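Local coordinates for protein pngf-ii (Elizabethkingia meningoseptica, PDB 4R4X) that removes N-linked glycans from glycoproteins as a prokaryotic peptide:N-glycosidase related to PNGase F, with an added N-terminal domain, at residues K101-T104 / N109-E112; I254-E257 / Y262-G265; V438-S443 / S526-S531. All coordinates share one frame; numbering follows the deposited sequence.

Contact 1. Residues K101-T104 / N109-E112; sequences KAVT and NTIE
Residues 101-104 and 109-112 run antiparallel, their short axes 164° apart, with Thr104 and Ile111 forming a hydrogen-bonded pair next to the non-hydrogen-bonded pair of Val103 and Glu112. They are the two arms of a beta hairpin, strands 97-106 and 109-116, in the N-terminal domain, which belongs to the LolA/LolB clan. Thr104 and Ile111 hold each other by both backbone bonds, Thr104 N to Ile111 O at 3.0 Å and Ile111 N to Thr104 O at 2.9 Å, each almost straight at the hydrogen. One step further along, the CA-H of Glu112 points to Ala102 O, a weaker CA-H...O contact beside the non-hydrogen-bonded pair. Thr104 and Ile111 also send their side chains to the same face, where they lie side by side; Thr104 CG2 sits 4.2 Å from Ile111 CB. Placing OG1 opposite the backbone N (chi1 -168°) turns the hydroxyl of Thr104 to the carbonyl oxygen of Glu84, while the methyl remains on the hairpin side. This face is buried, with Phe85 against Thr104 and Leu128 and Arg140 against Ile111. The other face carries Val103 and Glu112. Here Val103 CG1 meets Thr110 CG2 at 3.8 Å, a diagonal methyl contact. Lys101 spans the strands as well: its chain is extended to CD, 4.2 Å from Glu112 CB, and the bend at chi3 (101°) then turns CE and NZ to a salt bridge with the Glu112 carboxylate. Glu90 on strand 86-94 is the second salt-bridge partner, so one lysine ties three neighbouring strands, and two carboxylates would be expected to stabilise its positive charge. Glu112 OE2 receives Lys101 NZ at 2.7 Å on its anti lone pair, the one away from the other carboxylate oxygen.

Contact 2. Residues I254-E257 / Y262-G265; sequences IPQE and YYTG
Ile254 and Tyr262, whose CA atoms are 6.3 Å apart, mark the closest approach of the chain 254-257 to the first turn of helix 262-268, with no direct backbone hydrogen bond between the two. The arrangement is a strand-loop-helix connection: the backbone of Ile254 still pairs with Leu345 of strand 343-350, the chain then turns through the loop, and the helix start packs back on Ile254. It lies in the N-terminal of the two PNGase F family regions, which in PNGase F itself are jelly-roll beta sandwiches. Ile254 has the largest share of the contact, through both branches. Its CG2, set opposite the backbone N, presses on the peptide at the head of the helix, 3.7 Å from Tyr263 N, and touches Tyr262 CB at 4.2 Å and Tyr263 CB at 4.0 Å. The longer branch brings CD1 to 4.1 Å from Tyr263 CB, so two methyls grip the base of that tyrosine. The Ile254 and Tyr263 side chains cross at about a right angle. Leu218 and Leu345, from strands 216-222 and 343-350, pack on both of them and extend this apolar patch. The Tyr263 ring runs on past Ile254 to the hydrogen bond of its hydroxyl with Gln209; the Tyr262 ring meets Phe296, and its OH is hydrogen-bonded to Gln394. Gln256 approaches obliquely with an extended chain, and its OE1 comes to 4.0 Å from Tyr263 CD2, a loose contact in which the amide stands at 76° to the ring. What polar link there is between the segments is made by water: one molecule donates to Pro255 O at 3.0 Å and accepts from Tyr262 N at 2.9 Å, supplying an acceptor to an amide at the helix start.

Contact 3. Residues V438-S443 / S526-S531; sequences VPKENS and SFWNVS
Trp528 reaches from strand 527-537 to Lys440 and Asn442, spanning backbones that stay far apart: the CA atoms of Asn442 and Trp528 are 9.9 Å from each other. Its CB points toward 438-443, and with CG opposite the carbonyl carbon (chi1 -74°) the indole is carried to that chain. Along the pyrrole side, NE1 gives its hydrogen to Asp435 OD2. The benzo carbons do the touching. CE3 comes to 4.1 Å from Asn442 ND2, and CZ3, next along the ring, is closer at 3.6 Å. CH2 at the far end is shared, 4.0 Å from both Asn442 ND2 and Lys440 CB. CZ2, returning toward the nitrogen, meets Lys440 CB at 3.6 Å and Lys440 CG at 3.8 Å. Strand 527-537 belongs to a large antiparallel sheet and strand 442-446 to a different, four-stranded one, and the tryptophan lies between them, consistent with the facing layers of a beta sandwich, as in the jelly roll of PNGase F. Both of its partners are fixed by polar bonds of their own. The Lys440 chain bends away past CG, and NZ forms a salt bridge with the same Asp435 that holds the indole N-H; it also bonds to Pro516 O. Asn442 turns OD1 to the hydroxyls of Tyr423 and Thr425, holding an amide whose plane stands 71° from the indole. ND2, beside CZ3, makes in addition a weak hydrogen bond of 3.2 Å to Lys440 O.

Contact 1 stands apart, its centre more than 60 Å from the other two and on the opposite side of the chain's centre. Contacts 2 and 3 are nearer each other, with nearest atoms about 9 Å apart and no touch, in different family regions, yet they share an antiparallel sheet: strand 248-253 runs into contact 2, while strand 527-537 supplies one side of contact 3. Contact 1, partly buried, pairs adjacent strands through main-chain bonds and an ion pair. Contact 2, also partly buried, seats a helix start by aliphatic packing and a water. Contact 3 is the buried one, where an aromatic side chain bridges two layers without a direct hydrogen bond.

Contact 1. Residues K101-T104 / N109-E112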
ATOM      1  N   LYS A 101      14.068  -5.133  45.341  1.00 19.23           N
ATOM      2  CA  LYS A 101      13.394  -5.667  44.206  1.00 19.83           C
ATOM      3  C   LYS A 101      11.900  -5.586  44.380  1.00 20.38           C
ATOM      4  O   LYS A 101      11.369  -5.871  45.460  1.00 20.94           O
ATOM      5  CB  LYS A 101      13.783  -7.119  43.996  1.00 20.89           C
ATOM      6  CG  LYS A 101      13.342  -7.639  42.645  1.00 21.34           C
ATOM      7  CD  LYS A 101      13.600  -9.138  42.518  1.00 23.35           C
ATOM      8  CE  LYS A 101      12.341  -9.949  42.736  1.00 24.42           C
ATOM      9  NZ  LYS A 101      12.567 -11.378  42.426  1.00 25.83           N
ATOM     10  N   ALA A 102      11.223  -5.225  43.293  1.00 20.52           N
ATOM     11  CA  ALA A 102       9.765  -5.289  43.207  1.00 20.59           C
ATOM     12  C   ALA A 102       9.428  -5.938  41.887  1.00 22.45           C
ATOM     13  O   ALA A 102      10.279  -6.003  40.980  1.00 21.25           O
ATOM     14  CB  ALA A 102       9.161  -3.913  43.282  1.00 20.51           C
ATOM     15  N   VAL A 103       8.191  -6.417  41.779  1.00 23.31           N
ATOM     16  CA  VAL A 103       7.758  -7.174  40.610  1.00 24.90           C
ATOM     17  C   VAL A 103       6.478  -6.582  40.048  1.00 26.56           C
ATOM     18  O   VAL A 103       5.582  -6.193  40.803  1.00 25.55           O
ATOM     19  CB  VAL A 103       7.491  -8.651  40.947  1.00 25.85           C
ATOM     20  CG1 VAL A 103       7.164  -9.440  39.677  1.00 26.89           C
ATOM     21  CG2 VAL A 103       8.684  -9.276  41.639  1.00 26.16           C
ATOM     22  N   THR A 104       6.414  -6.494  38.719  1.00 28.60           N
ATOM     23  CA  THR A 104       5.189  -6.095  38.032  1.00 29.90           C
ATOM     24  C   THR A 104       4.901  -7.024  36.871  1.00 32.00           C
ATOM     25  O   THR A 104       5.764  -7.807  36.443  1.00 29.02           O
ATOM     26  CB  THR A 104       5.211  -4.632  37.548  1.00 30.00           C
ATOM     27  OG1 THR A 104       3.892  -4.249  37.138  1.00 31.19           O
ATOM     28  CG2 THR A 104       6.205  -4.406  36.377  1.00 29.83           C
ATOM     29  N   ASN A 109       3.775 -10.616  30.660  1.00 41.63           N
ATOM     30  CA  ASN A 109       5.210 -10.595  30.912  1.00 38.71           C
ATOM     31  C   ASN A 109       5.455 -10.192  32.361  1.00 35.18           C
ATOM     32  O   ASN A 109       4.792  -9.301  32.878  1.00 34.17           O
ATOM     33  CB  ASN A 109       5.939  -9.632  29.970  1.00 39.80           C
ATOM     34  CG  ASN A 109       6.063 -10.173  28.556  1.00 42.15           C
ATOM     35  OD1 ASN A 109       6.283 -11.365  28.346  1.00 44.54           O
ATOM     36  ND2 ASN A 109       5.935  -9.295  27.581  1.00 41.82           N
ATOM     37  N   THR A 110       6.384 -10.888  33.009  1.00 33.15           N
ATOM     38  CA  THR A 110       6.837 -10.569  34.353  1.00 31.72           C
ATOM     39  C   THR A 110       8.132  -9.781  34.286  1.00 29.37           C
ATOM     40  O   THR A 110       9.092 -10.193  33.618  1.00 29.51           O
ATOM     41  CB  THR A 110       7.096 -11.849  35.150  1.00 32.16           C
ATOM     42  OG1 THR A 110       5.882 -12.593  35.224  1.00 33.50           O
ATOM     43  CG2 THR A 110       7.576 -11.526  36.569  1.00 33.81           C
ATOM     44  N   ILE A 111       8.155  -8.642  34.966  1.00 27.56           N
ATOM     45  CA  ILE A 111       9.344  -7.793  34.990  1.00 26.43           C
ATOM     46  C   ILE A 111       9.758  -7.504  36.422  1.00 25.13           C
ATOM     47  O   ILE A 111       9.003  -6.893  37.190  1.00 24.72           O
ATOM     48  CB  ILE A 111       9.133  -6.449  34.261  1.00 26.24           C
ATOM     49  CG1 ILE A 111       8.652  -6.677  32.821  1.00 27.15           C
ATOM     50  CG2 ILE A 111      10.428  -5.646  34.274  1.00 26.13           C
ATOM     51  CD1 ILE A 111       7.157  -6.505  32.660  1.00 29.84           C
ATOM     52  N   GLU A 112      10.963  -7.947  36.775  1.00 24.84           N
ATOM     53  CA  GLU A 112      11.540  -7.654  38.078  1.00 24.08           C
ATOM     54  C   GLU A 112      12.366  -6.367  37.970  1.00 22.22           C
ATOM     55  O   GLU A 112      13.168  -6.205  37.045  1.00 21.90           O
ATOM     56  CB  GLU A 112      12.429  -8.799  38.536  1.00 26.67           C
ATOM     57  CG  GLU A 112      11.768 -10.168  38.537  1.00 29.01           C
ATOM     58  CD  GLU A 112      12.804 -11.272  38.683  1.00 31.79           C
ATOM     59  OE1 GLU A 112      13.262 -11.825  37.653  1.00 33.51           O
ATOM     60  OE2 GLU A 112      13.188 -11.547  39.832  1.00 34.03           O
TER

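Contact 2. Residues I254-E257 / Y262-G265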
ATOM      1  N   ILE A 254      -0.543   6.280 -17.701  1.00 14.40           N
ATOM      2  CA  ILE A 254      -0.478   6.459 -19.134  1.00 14.20           C
ATOM      3  C   ILE A 254       0.989   6.512 -19.580  1.00 15.04           C
ATOM      4  O   ILE A 254       1.669   7.532 -19.366  1.00 15.17           O
ATOM      5  CB  ILE A 254      -1.232   7.736 -19.573  1.00 14.65           C
ATOM      6  CG1 ILE A 254      -2.708   7.626 -19.194  1.00 15.15           C
ATOM      7  CG2 ILE A 254      -1.097   7.931 -21.081  1.00 14.36           C
ATOM      8  CD1 ILE A 254      -3.520   8.875 -19.410  1.00 15.37           C
ATOM      9  N   PRO A 255       1.495   5.430 -20.196  1.00 14.93           N
ATOM     10  CA  PRO A 255       2.873   5.551 -20.742  1.00 15.58           C
ATOM     11  C   PRO A 255       2.942   6.488 -21.951  1.00 15.58           C
ATOM     12  O   PRO A 255       2.179   6.333 -22.907  1.00 16.24           O
ATOM     13  CB  PRO A 255       3.233   4.121 -21.154  1.00 15.70           C
ATOM     14  CG  PRO A 255       2.181   3.254 -20.534  1.00 16.19           C
ATOM     15  CD  PRO A 255       0.947   4.086 -20.411  1.00 15.45           C
ATOM     16  N   GLN A 256       3.864   7.439 -21.897  1.00 16.71           N
ATOM     17  CA  GLN A 256       3.971   8.489 -22.908  1.00 17.47           C
ATOM     18  C   GLN A 256       5.306   8.436 -23.657  1.00 19.07           C
ATOM     19  O   GLN A 256       5.719   9.437 -24.272  1.00 19.70           O
ATOM     20  CB  GLN A 256       3.778   9.849 -22.247  1.00 17.97           C
ATOM     21  CG  GLN A 256       2.337  10.100 -21.820  1.00 18.77           C
ATOM     22  CD  GLN A 256       2.128  11.526 -21.341  1.00 20.29           C
ATOM     23  OE1 GLN A 256       1.577  12.364 -22.059  1.00 22.39           O
ATOM     24  NE2 GLN A 256       2.603  11.815 -20.150  1.00 19.67           N
ATOM     25  N   GLU A 257       5.953   7.271 -23.631  1.00 19.42           N
ATOM     26  CA  GLU A 257       7.253   7.070 -24.291  1.00 21.49           C
ATOM     27  C   GLU A 257       7.195   7.097 -25.824  1.00 20.99           C
ATOM     28  O   GLU A 257       8.214   7.293 -26.460  1.00 22.79           O
ATOM     29  CB  GLU A 257       7.903   5.755 -23.860  1.00 22.72           C
ATOM     30  CG  GLU A 257       8.463   5.739 -22.443  1.00 24.73           C
ATOM     31  CD  GLU A 257       7.385   5.707 -21.350  1.00 26.06           C
ATOM     32  OE1 GLU A 257       7.621   6.266 -20.254  1.00 27.59           O
ATOM     33  OE2 GLU A 257       6.288   5.158 -21.592  1.00 24.89           O
ATOM     34  N   TYR A 262      -2.528   6.991 -24.698  1.00 14.06           N
ATOM     35  CA  TYR A 262      -3.940   7.006 -24.388  1.00 14.07           C
ATOM     36  C   TYR A 262      -4.417   8.417 -24.052  1.00 13.66           C
ATOM     37  O   TYR A 262      -5.598   8.732 -24.259  1.00 13.36           O
ATOM     38  CB  TYR A 262      -4.205   6.045 -23.241  1.00 14.30           C
ATOM     39  CG  TYR A 262      -5.613   5.525 -23.130  1.00 14.00           C
ATOM     40  CD1 TYR A 262      -6.136   4.650 -24.064  1.00 14.36           C
ATOM     41  CD2 TYR A 262      -6.385   5.839 -22.040  1.00 14.34           C
ATOM     42  CE1 TYR A 262      -7.425   4.136 -23.924  1.00 13.82           C
ATOM     43  CE2 TYR A 262      -7.666   5.348 -21.885  1.00 14.53           C
ATOM     44  CZ  TYR A 262      -8.180   4.479 -22.821  1.00 14.28           C
ATOM     45  OH  TYR A 262      -9.447   3.971 -22.644  1.00 14.46           O
ATOM     46  N   TYR A 263      -3.511   9.267 -23.552  1.00 14.47           N
ATOM     47  CA  TYR A 263      -3.816  10.688 -23.268  1.00 15.62           C
ATOM     48  C   TYR A 263      -4.193  11.482 -24.523  1.00 15.52           C
ATOM     49  O   TYR A 263      -5.041  12.370 -24.472  1.00 15.45           O
ATOM     50  CB  TYR A 263      -2.639  11.367 -22.544  1.00 16.69           C
ATOM     51  CG  TYR A 263      -2.913  12.746 -21.965  1.00 17.90           C
ATOM     52  CD1 TYR A 263      -3.895  12.932 -21.000  1.00 19.23           C
ATOM     53  CD2 TYR A 263      -2.146  13.858 -22.344  1.00 19.48           C
ATOM     54  CE1 TYR A 263      -4.135  14.181 -20.450  1.00 19.82           C
ATOM     55  CE2 TYR A 263      -2.357  15.107 -21.764  1.00 20.18           C
ATOM     56  CZ  TYR A 263      -3.351  15.257 -20.827  1.00 19.81           C
ATOM     57  OH  TYR A 263      -3.618  16.475 -20.247  1.00 19.81           O
ATOM     58  N   THR A 264      -3.591  11.146 -25.644  1.00 15.97           N
ATOM     59  CA  THR A 264      -4.001  11.725 -26.931  1.00 16.58           C
ATOM     60  C   THR A 264      -5.482  11.422 -27.205  1.00 16.69           C
ATOM     61  O   THR A 264      -6.241  12.307 -27.586  1.00 16.93           O
ATOM     62  CB  THR A 264      -3.166  11.164 -28.089  1.00 17.07           C
ATOM     63  OG1 THR A 264      -1.811  10.994 -27.652  1.00 16.96           O
ATOM     64  CG2 THR A 264      -3.220  12.118 -29.280  1.00 17.56           C
ATOM     65  N   GLY A 265      -5.883  10.172 -26.979  1.00 16.56           N
ATOM     66  CA  GLY A 265      -7.280   9.785 -27.073  1.00 16.64           C
ATOM     67  C   GLY A 265      -8.175  10.550 -26.111  1.00 16.11           C
ATOM     68  O   GLY A 265      -9.238  11.041 -26.496  1.00 16.42           O
TER
HETATM   69  O   HOH W   1      -0.613   5.339 -23.242  1.00 13.50           O

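Contact 3. Residues V438-S443 / S526-S531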
ATOM      1  N   VAL A 438     -19.889 -17.707 -17.356  1.00 13.09           N
ATOM      2  CA  VAL A 438     -19.461 -18.979 -17.922  1.00 13.17           C
ATOM      3  C   VAL A 438     -17.939 -19.008 -18.068  1.00 13.60           C
ATOM      4  O   VAL A 438     -17.354 -18.097 -18.636  1.00 13.80           O
ATOM      5  CB  VAL A 438     -20.037 -19.174 -19.339  1.00 13.68           C
ATOM      6  CG1 VAL A 438     -19.647 -20.529 -19.915  1.00 13.92           C
ATOM      7  CG2 VAL A 438     -21.550 -18.965 -19.355  1.00 13.76           C
ATOM      8  N   PRO A 439     -17.286 -20.070 -17.586  1.00 13.67           N
ATOM      9  CA  PRO A 439     -15.828 -20.096 -17.657  1.00 13.31           C
ATOM     10  C   PRO A 439     -15.355 -20.249 -19.109  1.00 12.77           C
ATOM     11  O   PRO A 439     -15.955 -21.016 -19.873  1.00 11.91           O
ATOM     12  CB  PRO A 439     -15.444 -21.342 -16.868  1.00 13.81           C
ATOM     13  CG  PRO A 439     -16.686 -21.868 -16.257  1.00 14.41           C
ATOM     14  CD  PRO A 439     -17.845 -21.282 -16.986  1.00 14.47           C
ATOM     15  N   LYS A 440     -14.289 -19.538 -19.474  1.00 12.85           N
ATOM     16  CA  LYS A 440     -13.719 -19.676 -20.821  1.00 12.72           C
ATOM     17  C   LYS A 440     -12.218 -19.712 -20.735  1.00 13.39           C
ATOM     18  O   LYS A 440     -11.613 -18.835 -20.127  1.00 13.70           O
ATOM     19  CB  LYS A 440     -14.135 -18.509 -21.730  1.00 12.39           C
ATOM     20  CG  LYS A 440     -15.617 -18.398 -22.018  1.00 12.66           C
ATOM     21  CD  LYS A 440     -16.183 -19.595 -22.762  1.00 12.92           C
ATOM     22  CE  LYS A 440     -17.677 -19.420 -23.035  1.00 13.03           C
ATOM     23  NZ  LYS A 440     -17.980 -18.418 -24.084  1.00 12.84           N
ATOM     24  N   GLU A 441     -11.609 -20.707 -21.367  1.00 13.57           N
ATOM     25  CA  GLU A 441     -10.167 -20.798 -21.416  1.00 14.09           C
ATOM     26  C   GLU A 441      -9.509 -19.645 -22.170  1.00 13.20           C
ATOM     27  O   GLU A 441      -9.857 -19.396 -23.310  1.00 13.23           O
ATOM     28  CB  GLU A 441      -9.789 -22.123 -22.051  1.00 16.14           C
ATOM     29  CG  GLU A 441      -8.305 -22.403 -22.113  1.00 17.80           C
ATOM     30  CD  GLU A 441      -8.037 -23.851 -22.529  1.00 20.07           C
ATOM     31  OE1 GLU A 441      -8.020 -24.140 -23.745  1.00 22.12           O
ATOM     32  OE2 GLU A 441      -7.842 -24.698 -21.636  1.00 19.42           O
ATOM     33  N   ASN A 442      -8.577 -18.937 -21.507  1.00 12.46           N
ATOM     34  CA  ASN A 442      -7.740 -17.909 -22.135  1.00 12.34           C
ATOM     35  C   ASN A 442      -6.440 -18.592 -22.567  1.00 12.60           C
ATOM     36  O   ASN A 442      -5.764 -19.219 -21.737  1.00 12.71           O
ATOM     37  CB  ASN A 442      -7.351 -16.763 -21.155  1.00 11.91           C
ATOM     38  CG  ASN A 442      -8.500 -15.818 -20.797  1.00 12.11           C
ATOM     39  OD1 ASN A 442      -8.279 -14.620 -20.560  1.00 11.86           O
ATOM     40  ND2 ASN A 442      -9.708 -16.340 -20.710  1.00 12.22           N
ATOM     41  N   SER A 443      -6.061 -18.433 -23.827  1.00 13.18           N
ATOM     42  CA  SER A 443      -4.834 -19.021 -24.374  1.00 12.91           C
ATOM     43  C   SER A 443      -3.868 -17.913 -24.807  1.00 13.59           C
ATOM     44  O   SER A 443      -4.226 -17.028 -25.555  1.00 14.80           O
ATOM     45  CB  SER A 443      -5.166 -19.908 -25.566  1.00 13.33           C
ATOM     46  OG  SER A 443      -5.928 -21.036 -25.157  1.00 13.61           O
ATOM     47  N   SER A 526     -21.103 -10.631 -24.987  1.00 16.21           N
ATOM     48  CA  SER A 526     -19.959 -10.994 -24.174  1.00 15.34           C
ATOM     49  C   SER A 526     -18.691 -10.235 -24.650  1.00 14.76           C
ATOM     50  O   SER A 526     -18.533  -9.897 -25.830  1.00 14.49           O
ATOM     51  CB  SER A 526     -19.747 -12.512 -24.181  1.00 15.03           C
ATOM     52  OG  SER A 526     -20.688 -13.145 -23.316  1.00 14.89           O
ATOM     53  N   PHE A 527     -17.804  -9.952 -23.706  1.00 13.93           N
ATOM     54  CA  PHE A 527     -16.564  -9.243 -23.998  1.00 13.90           C
ATOM     55  C   PHE A 527     -15.536  -9.470 -22.915  1.00 12.77           C
ATOM     56  O   PHE A 527     -15.874  -9.904 -21.802  1.00 12.85           O
ATOM     57  CB  PHE A 527     -16.808  -7.738 -24.216  1.00 14.33           C
ATOM     58  CG  PHE A 527     -17.445  -7.038 -23.042  1.00 15.60           C
ATOM     59  CD1 PHE A 527     -16.666  -6.410 -22.076  1.00 15.35           C
ATOM     60  CD2 PHE A 527     -18.826  -6.945 -22.947  1.00 16.61           C
ATOM     61  CE1 PHE A 527     -17.254  -5.738 -21.009  1.00 17.05           C
ATOM     62  CE2 PHE A 527     -19.416  -6.274 -21.888  1.00 16.61           C
ATOM     63  CZ  PHE A 527     -18.630  -5.677 -20.913  1.00 17.26           C
ATOM     64  N   TRP A 528     -14.266  -9.252 -23.261  1.00 12.34           N
ATOM     65  CA  TRP A 528     -13.156  -9.603 -22.357  1.00 11.70           C
ATOM     66  C   TRP A 528     -12.206  -8.423 -22.176  1.00 11.54           C
ATOM     67  O   TRP A 528     -11.614  -7.950 -23.149  1.00 11.69           O
ATOM     68  CB  TRP A 528     -12.412 -10.833 -22.874  1.00 11.85           C
ATOM     69  CG  TRP A 528     -13.212 -12.070 -22.658  1.00 12.04           C
ATOM     70  CD1 TRP A 528     -14.272 -12.501 -23.402  1.00 12.17           C
ATOM     71  CD2 TRP A 528     -13.090 -12.977 -21.567  1.00 11.89           C
ATOM     72  NE1 TRP A 528     -14.806 -13.639 -22.842  1.00 12.64           N
ATOM     73  CE2 TRP A 528     -14.084 -13.958 -21.723  1.00 12.22           C
ATOM     74  CE3 TRP A 528     -12.206 -13.080 -20.488  1.00 11.84           C
ATOM     75  CZ2 TRP A 528     -14.218 -15.031 -20.838  1.00 12.50           C
ATOM     76  CZ3 TRP A 528     -12.353 -14.136 -19.610  1.00 11.85           C
ATOM     77  CH2 TRP A 528     -13.348 -15.082 -19.774  1.00 12.01           C
ATOM     78  N   ASN A 529     -12.091  -7.951 -20.933  1.00 11.39           N
ATOM     79  CA  ASN A 529     -11.151  -6.908 -20.553  1.00 11.78           C
ATOM     80  C   ASN A 529      -9.821  -7.560 -20.201  1.00 12.35           C
ATOM     81  O   ASN A 529      -9.700  -8.203 -19.139  1.00 12.50           O
ATOM     82  CB  ASN A 529     -11.655  -6.135 -19.340  1.00 12.87           C
ATOM     83  CG  ASN A 529     -12.808  -5.212 -19.650  1.00 13.09           C
ATOM     84  OD1 ASN A 529     -12.832  -4.521 -20.660  1.00 13.42           O
ATOM     85  ND2 ASN A 529     -13.738  -5.142 -18.723  1.00 14.16           N
ATOM     86  N   VAL A 530      -8.835  -7.424 -21.089  1.00 12.44           N
ATOM     87  CA  VAL A 530      -7.539  -8.057 -20.901  1.00 12.87           C
ATOM     88  C   VAL A 530      -6.408  -7.045 -21.100  1.00 12.91           C
ATOM     89  O   VAL A 530      -6.403  -6.235 -22.047  1.00 13.27           O
ATOM     90  CB  VAL A 530      -7.353  -9.317 -21.789  1.00 13.15           C
ATOM     91  CG1 VAL A 530      -8.552 -10.252 -21.677  1.00 13.22           C
ATOM     92  CG2 VAL A 530      -7.156  -8.956 -23.243  1.00 13.71           C
ATOM     93  N   SER A 531      -5.475  -7.048 -20.159  1.00 13.44           N
ATOM     94  CA  SER A 531      -4.241  -6.287 -20.332  1.00 13.87           C
ATOM     95  C   SER A 531      -3.006  -7.150 -20.126  1.00 13.49           C
ATOM     96  O   SER A 531      -2.992  -8.125 -19.353  1.00 13.36           O
ATOM     97  CB  SER A 531      -4.219  -5.046 -19.436  1.00 13.95           C
ATOM     98  OG  SER A 531      -3.908  -5.395 -18.119  1.00 15.47           O
TER